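Local coordinates for protein DsvD (Desulfovibrio vulgaris, PDB 1UCR) that is of uncertain function but may play an essential role in dissimilatory sulfite reduction, and carries a winged-helix motif that possibly interacts with DNA, at residues M1-N13 / K41-E53. Sequence-based numbering, arbitrary orientation.
With SO4 (sulfate ion), chain F.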
loop_
_atom_site.group_PDB
_atom_site.type_symbol
_atom_site.label_atom_id
_atom_site.label_comp_id
_atom_site.label_asym_id
_atom_site.label_seq_id
_atom_site.Cartn_x
_atom_site.Cartn_y
_atom_site.Cartn_z
ATOM N N MET B 1 11.013 7.390 -3.365
ATOM C CA MET B 1 9.854 8.160 -3.771
ATOM C C MET B 1 10.057 9.671 -3.718
ATOM O O MET B 1 10.611 10.219 -2.755
ATOM C CB MET B 1 8.788 7.714 -2.758
ATOM C CG MET B 1 7.489 8.340 -3.066
ATOM S SD MET B 1 6.080 7.741 -2.165
ATOM C CE MET B 1 6.005 6.035 -2.755
ATOM N N GLU B 2 9.566 10.424 -4.722
ATOM C CA GLU B 2 9.731 11.887 -4.596
ATOM C C GLU B 2 8.937 12.504 -3.457
ATOM O O GLU B 2 7.940 11.961 -3.024
ATOM C CB GLU B 2 9.415 12.637 -5.891
ATOM C CG GLU B 2 7.962 12.542 -6.296
ATOM C CD GLU B 2 7.476 13.314 -7.489
ATOM O OE1 GLU B 2 6.269 13.640 -7.508
ATOM O OE2 GLU B 2 8.249 13.601 -8.423
ATOM N N GLU B 3 9.390 13.636 -2.925
ATOM C CA GLU B 3 8.838 14.266 -1.737
ATOM C C GLU B 3 7.333 14.456 -1.785
ATOM O O GLU B 3 6.621 14.166 -0.815
ATOM C CB GLU B 3 9.508 15.652 -1.524
ATOM C CG GLU B 3 9.103 16.242 -0.180
ATOM C CD GLU B 3 10.018 17.347 0.301
ATOM O OE1 GLU B 3 9.524 18.113 1.166
ATOM O OE2 GLU B 3 11.182 17.481 -0.125
ATOM N N ALA B 4 6.790 14.947 -2.904
ATOM C CA ALA B 4 5.365 15.189 -2.956
ATOM C C ALA B 4 4.560 13.904 -2.809
ATOM O O ALA B 4 3.516 13.868 -2.143
ATOM C CB ALA B 4 4.939 15.897 -4.249
ATOM N N LYS B 5 5.058 12.825 -3.446
ATOM C CA LYS B 5 4.412 11.527 -3.275
ATOM C C LYS B 5 4.578 10.982 -1.872
ATOM O O LYS B 5 3.632 10.436 -1.304
ATOM C CB LYS B 5 4.990 10.579 -4.330
ATOM C CG LYS B 5 4.475 10.923 -5.732
ATOM C CD LYS B 5 5.105 9.948 -6.717
ATOM C CE LYS B 5 4.616 10.324 -8.100
ATOM N NZ LYS B 5 5.255 9.503 -9.142
ATOM N N GLN B 6 5.767 11.139 -1.282
ATOM C CA GLN B 6 5.999 10.684 0.055
ATOM C C GLN B 6 5.065 11.381 1.051
ATOM O O GLN B 6 4.576 10.765 2.009
ATOM C CB GLN B 6 7.473 10.919 0.474
ATOM C CG GLN B 6 7.759 10.298 1.856
ATOM C CD GLN B 6 7.674 8.786 1.681
ATOM O OE1 GLN B 6 8.423 8.194 0.915
ATOM N NE2 GLN B 6 6.780 8.112 2.382
ATOM N N LYS B 7 4.759 12.657 0.815
ATOM C CA LYS B 7 3.827 13.380 1.707
ATOM C C LYS B 7 2.423 12.810 1.632
ATOM O O LYS B 7 1.713 12.737 2.649
ATOM C CB LYS B 7 3.834 14.873 1.326
ATOM C CG LYS B 7 5.139 15.589 1.772
ATOM C CD LYS B 7 5.099 17.099 1.471
ATOM C CE LYS B 7 6.411 17.727 1.940
ATOM N NZ LYS B 7 6.469 19.182 1.726
ATOM N N VAL B 8 1.976 12.391 0.434
ATOM C CA VAL B 8 0.673 11.684 0.334
ATOM C C VAL B 8 0.707 10.405 1.163
ATOM O O VAL B 8 -0.222 10.135 1.947
ATOM C CB VAL B 8 0.381 11.391 -1.132
ATOM C CG1 VAL B 8 -0.803 10.455 -1.325
ATOM C CG2 VAL B 8 0.161 12.701 -1.897
ATOM N N VAL B 9 1.742 9.567 0.913
ATOM C CA VAL B 9 1.812 8.302 1.630
ATOM C C VAL B 9 1.846 8.538 3.149
ATOM O O VAL B 9 1.166 7.853 3.936
ATOM C CB VAL B 9 3.030 7.506 1.184
ATOM C CG1 VAL B 9 3.277 6.257 2.010
ATOM C CG2 VAL B 9 2.828 7.102 -0.279
ATOM N N ASP B 10 2.678 9.519 3.579
ATOM C CA ASP B 10 2.792 9.745 5.033
ATOM C C ASP B 10 1.465 10.198 5.642
ATOM O O ASP B 10 1.116 9.796 6.756
ATOM C CB ASP B 10 3.824 10.825 5.345
ATOM C CG ASP B 10 5.278 10.389 5.062
ATOM O OD1 ASP B 10 5.498 9.190 4.787
ATOM O OD2 ASP B 10 6.149 11.264 5.084
ATOM N N PHE B 11 0.699 11.032 4.948
ATOM C CA PHE B 11 -0.594 11.417 5.474
ATOM C C PHE B 11 -1.491 10.206 5.664
ATOM O O PHE B 11 -2.141 10.004 6.689
ATOM C CB PHE B 11 -1.233 12.470 4.504
ATOM C CG PHE B 11 -2.700 12.688 4.942
ATOM C CD1 PHE B 11 -2.963 13.453 6.084
ATOM C CD2 PHE B 11 -3.740 12.139 4.257
ATOM C CE1 PHE B 11 -4.293 13.653 6.483
ATOM C CE2 PHE B 11 -5.085 12.312 4.629
ATOM C CZ PHE B 11 -5.313 13.056 5.794
ATOM N N LEU B 12 -1.565 9.340 4.631
ATOM C CA LEU B 12 -2.453 8.196 4.630
ATOM C C LEU B 12 -2.015 7.136 5.639
ATOM O O LEU B 12 -2.883 6.492 6.229
ATOM C CB LEU B 12 -2.525 7.596 3.232
ATOM C CG LEU B 12 -3.203 8.488 2.192
ATOM C CD1 LEU B 12 -3.085 7.810 0.812
ATOM C CD2 LEU B 12 -4.674 8.720 2.534
ATOM N N ASN B 13 -0.718 7.004 5.843
ATOM C CA ASN B 13 -0.170 5.971 6.712
ATOM C C ASN B 13 -0.133 6.491 8.134
ATOM O O ASN B 13 0.890 6.649 8.747
ATOM C CB ASN B 13 1.209 5.584 6.191
ATOM C CG ASN B 13 1.783 4.369 6.896
ATOM O OD1 ASN B 13 1.055 3.489 7.318
ATOM N ND2 ASN B 13 3.108 4.343 6.984
ATOM N N LYS B 41 -2.053 14.325 -11.103
ATOM C CA LYS B 41 -0.995 13.517 -11.722
ATOM C C LYS B 41 -0.244 12.686 -10.714
ATOM O O LYS B 41 0.052 11.515 -10.968
ATOM C CB LYS B 41 -0.046 14.449 -12.499
ATOM C CG LYS B 41 -0.612 15.026 -13.807
ATOM C CD LYS B 41 -0.723 14.006 -14.920
ATOM C CE LYS B 41 -1.242 14.552 -16.241
ATOM N NZ LYS B 41 -0.501 15.715 -16.825
ATOM N N ILE B 42 0.107 13.271 -9.561
ATOM C CA ILE B 42 0.875 12.429 -8.640
ATOM C C ILE B 42 0.055 11.336 -8.019
ATOM O O ILE B 42 0.579 10.219 -7.837
ATOM C CB ILE B 42 1.651 13.211 -7.602
ATOM C CG1 ILE B 42 0.774 13.821 -6.574
ATOM C CG2 ILE B 42 2.629 14.221 -8.209
ATOM C CD1 ILE B 42 1.566 14.433 -5.423
ATOM N N LEU B 43 -1.223 11.598 -7.724
ATOM C CA LEU B 43 -2.075 10.532 -7.211
ATOM C C LEU B 43 -2.233 9.421 -8.249
ATOM O O LEU B 43 -2.218 8.219 -7.905
ATOM C CB LEU B 43 -3.462 11.116 -6.837
ATOM C CG LEU B 43 -3.447 12.014 -5.605
ATOM C CD1 LEU B 43 -4.810 12.680 -5.470
ATOM C CD2 LEU B 43 -3.140 11.235 -4.324
ATOM N N THR B 44 -2.396 9.799 -9.521
ATOM C CA THR B 44 -2.585 8.798 -10.557
ATOM C C THR B 44 -1.343 7.962 -10.709
ATOM O O THR B 44 -1.461 6.737 -10.887
ATOM C CB THR B 44 -2.909 9.527 -11.895
ATOM O OG1 THR B 44 -4.094 10.309 -11.722
ATOM C CG2 THR B 44 -3.169 8.509 -12.961
ATOM N N ALA B 45 -0.151 8.570 -10.642
ATOM C CA ALA B 45 1.074 7.784 -10.730
ATOM C C ALA B 45 1.190 6.820 -9.574
ATOM O O ALA B 45 1.593 5.677 -9.764
ATOM C CB ALA B 45 2.256 8.748 -10.706
ATOM N N LEU B 46 0.803 7.237 -8.363
ATOM C CA LEU B 46 0.807 6.319 -7.221
ATOM C C LEU B 46 -0.216 5.195 -7.404
ATOM O O LEU B 46 0.079 4.071 -6.940
ATOM C CB LEU B 46 0.580 7.083 -5.928
ATOM C CG LEU B 46 1.730 7.976 -5.481
ATOM C CD1 LEU B 46 1.251 8.911 -4.416
ATOM C CD2 LEU B 46 2.899 7.136 -4.957
ATOM N N VAL B 47 -1.372 5.455 -8.017
ATOM C CA VAL B 47 -2.297 4.330 -8.337
ATOM C C VAL B 47 -1.657 3.433 -9.355
ATOM O O VAL B 47 -1.728 2.186 -9.198
ATOM C CB VAL B 47 -3.641 4.922 -8.829
ATOM C CG1 VAL B 47 -4.493 3.792 -9.373
ATOM C CG2 VAL B 47 -4.350 5.665 -7.715
ATOM N N ASN B 48 -1.042 3.951 -10.409
ATOM C CA ASN B 48 -0.436 3.069 -11.411
ATOM C C ASN B 48 0.638 2.183 -10.787
ATOM O O ASN B 48 0.768 1.015 -11.157
ATOM C CB ASN B 48 0.233 3.938 -12.486
ATOM C CG ASN B 48 -0.728 4.735 -13.297
ATOM O OD1 ASN B 48 -1.904 4.438 -13.362
ATOM N ND2 ASN B 48 -0.150 5.783 -13.946
ATOM N N ASP B 49 1.384 2.733 -9.828
ATOM C CA ASP B 49 2.414 1.963 -9.137
ATOM C C ASP B 49 1.887 1.051 -8.044
ATOM O O ASP B 49 2.675 0.303 -7.445
ATOM C CB ASP B 49 3.427 2.941 -8.568
ATOM C CG ASP B 49 4.222 3.531 -9.722
ATOM O OD1 ASP B 49 4.861 4.548 -9.597
ATOM O OD2 ASP B 49 4.323 2.939 -10.844
ATOM N N GLU B 50 0.596 1.106 -7.772
ATOM C CA GLU B 50 -0.120 0.275 -6.826
ATOM C C GLU B 50 0.273 0.608 -5.395
ATOM O O GLU B 50 0.032 -0.199 -4.485
ATOM C CB GLU B 50 0.022 -1.224 -7.105
ATOM C CG GLU B 50 -0.532 -1.547 -8.495
ATOM C CD GLU B 50 -0.518 -2.983 -8.807
ATOM O OE1 GLU B 50 0.019 -3.386 -9.867
ATOM O OE2 GLU B 50 -1.060 -3.770 -7.999
ATOM N N VAL B 51 0.794 1.805 -5.157
ATOM C CA VAL B 51 0.913 2.330 -3.803
ATOM C C VAL B 51 -0.459 2.747 -3.295
ATOM O O VAL B 51 -0.778 2.584 -2.135
ATOM C CB VAL B 51 1.886 3.519 -3.776
ATOM C CG1 VAL B 51 1.960 4.160 -2.397
ATOM C CG2 VAL B 51 3.256 3.044 -4.218
ATOM N N LEU B 52 -1.271 3.318 -4.201
ATOM C CA LEU B 52 -2.635 3.684 -3.880
ATOM C C LEU B 52 -3.618 2.838 -4.662
ATOM O O LEU B 52 -3.276 2.245 -5.699
ATOM C CB LEU B 52 -2.953 5.163 -4.251
ATOM C CG LEU B 52 -2.081 6.190 -3.541
ATOM C CD1 LEU B 52 -2.453 7.597 -3.996
ATOM C CD2 LEU B 52 -2.161 6.080 -2.039
ATOM N N GLU B 53 -4.849 2.804 -4.165
ATOM C CA GLU B 53 -6.021 2.297 -4.889
ATOM C C GLU B 53 -6.990 3.451 -5.089
ATOM O O GLU B 53 -7.024 4.417 -4.314
ATOM C CB GLU B 53 -6.592 1.111 -4.164
ATOM C CG GLU B 53 -7.022 1.366 -2.760
ATOM C CD GLU B 53 -7.288 0.137 -1.956
ATOM O OE1 GLU B 53 -7.982 0.310 -0.903
ATOM O OE2 GLU B 53 -6.823 -0.980 -2.268
HETATM S S SO4 F . 8.874 8.898 -7.873
HETATM O O1 SO4 F . 7.925 9.651 -8.740
HETATM O O2 SO4 F . 10.216 9.382 -8.144
HETATM O O3 SO4 F . 8.893 7.459 -8.260
HETATM O O4 SO4 F . 8.373 8.957 -6.498
HETATM O O HOH W 1 4.293 6.904 -8.326
#
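In the winged-helix fold of DsvD, the first helix, 3-12, packs through Val-8 and Lys-5 against Ile-42 and Leu-46 of helix 36-48; the axes of 3-12 and 41-48 approach to 10.2 Å and cross at -72°. Val-8 points into the interface with its two methyls divided: CG1, anti to the backbone N (chi1 170°), lies 3.9 Å from Leu-43 CD2 and also meets Leu-46 CD1 and Leu-52 CD1, while CG2 turns to Ile-42 CD1. That same Ile-42 methyl packs on Ala-4 CB at 3.9 Å. Farther along, the side chains of Val-9 and Val-51 cross at about a right angle, meeting through CG2 and CG1, and Leu-12 CD1 presses on Leu-52 CD2 at 3.5 Å, tighter than a usual methyl contact, where the chain enters strand 52-57. Phe-27 of helix 24-30 touches both Val-8 and Leu-43, tying a third helix into this core. At the other end, the extended chain of Lys-5 runs past Leu-46 in the opposite direction, its CG and CD against the leucine methyls, and carries NZ to 3.5 Å from Ala-45 CB. Met-1, bent at chi3, sets CE across Leu-46 CD2. Lys-5 NZ donates to O1 of a sulfate at 2.7 Å and to a water that in turn donates to Asp-49 OD1. Glu-2, the N-cap residue of helix 3-12, donates its backbone N-H to sulfate O4, the N-O4 distance being 2.6 Å and the bond nearly straight at 163°. Direct contact between the segments is thus chiefly apolar, with one water bridging Lys-5 and Asp-49 at its edge; the sulfate, probably from the crystallisation liquor, binds to 1-13, where lysine charge and helix N-terminus would together attract an anion.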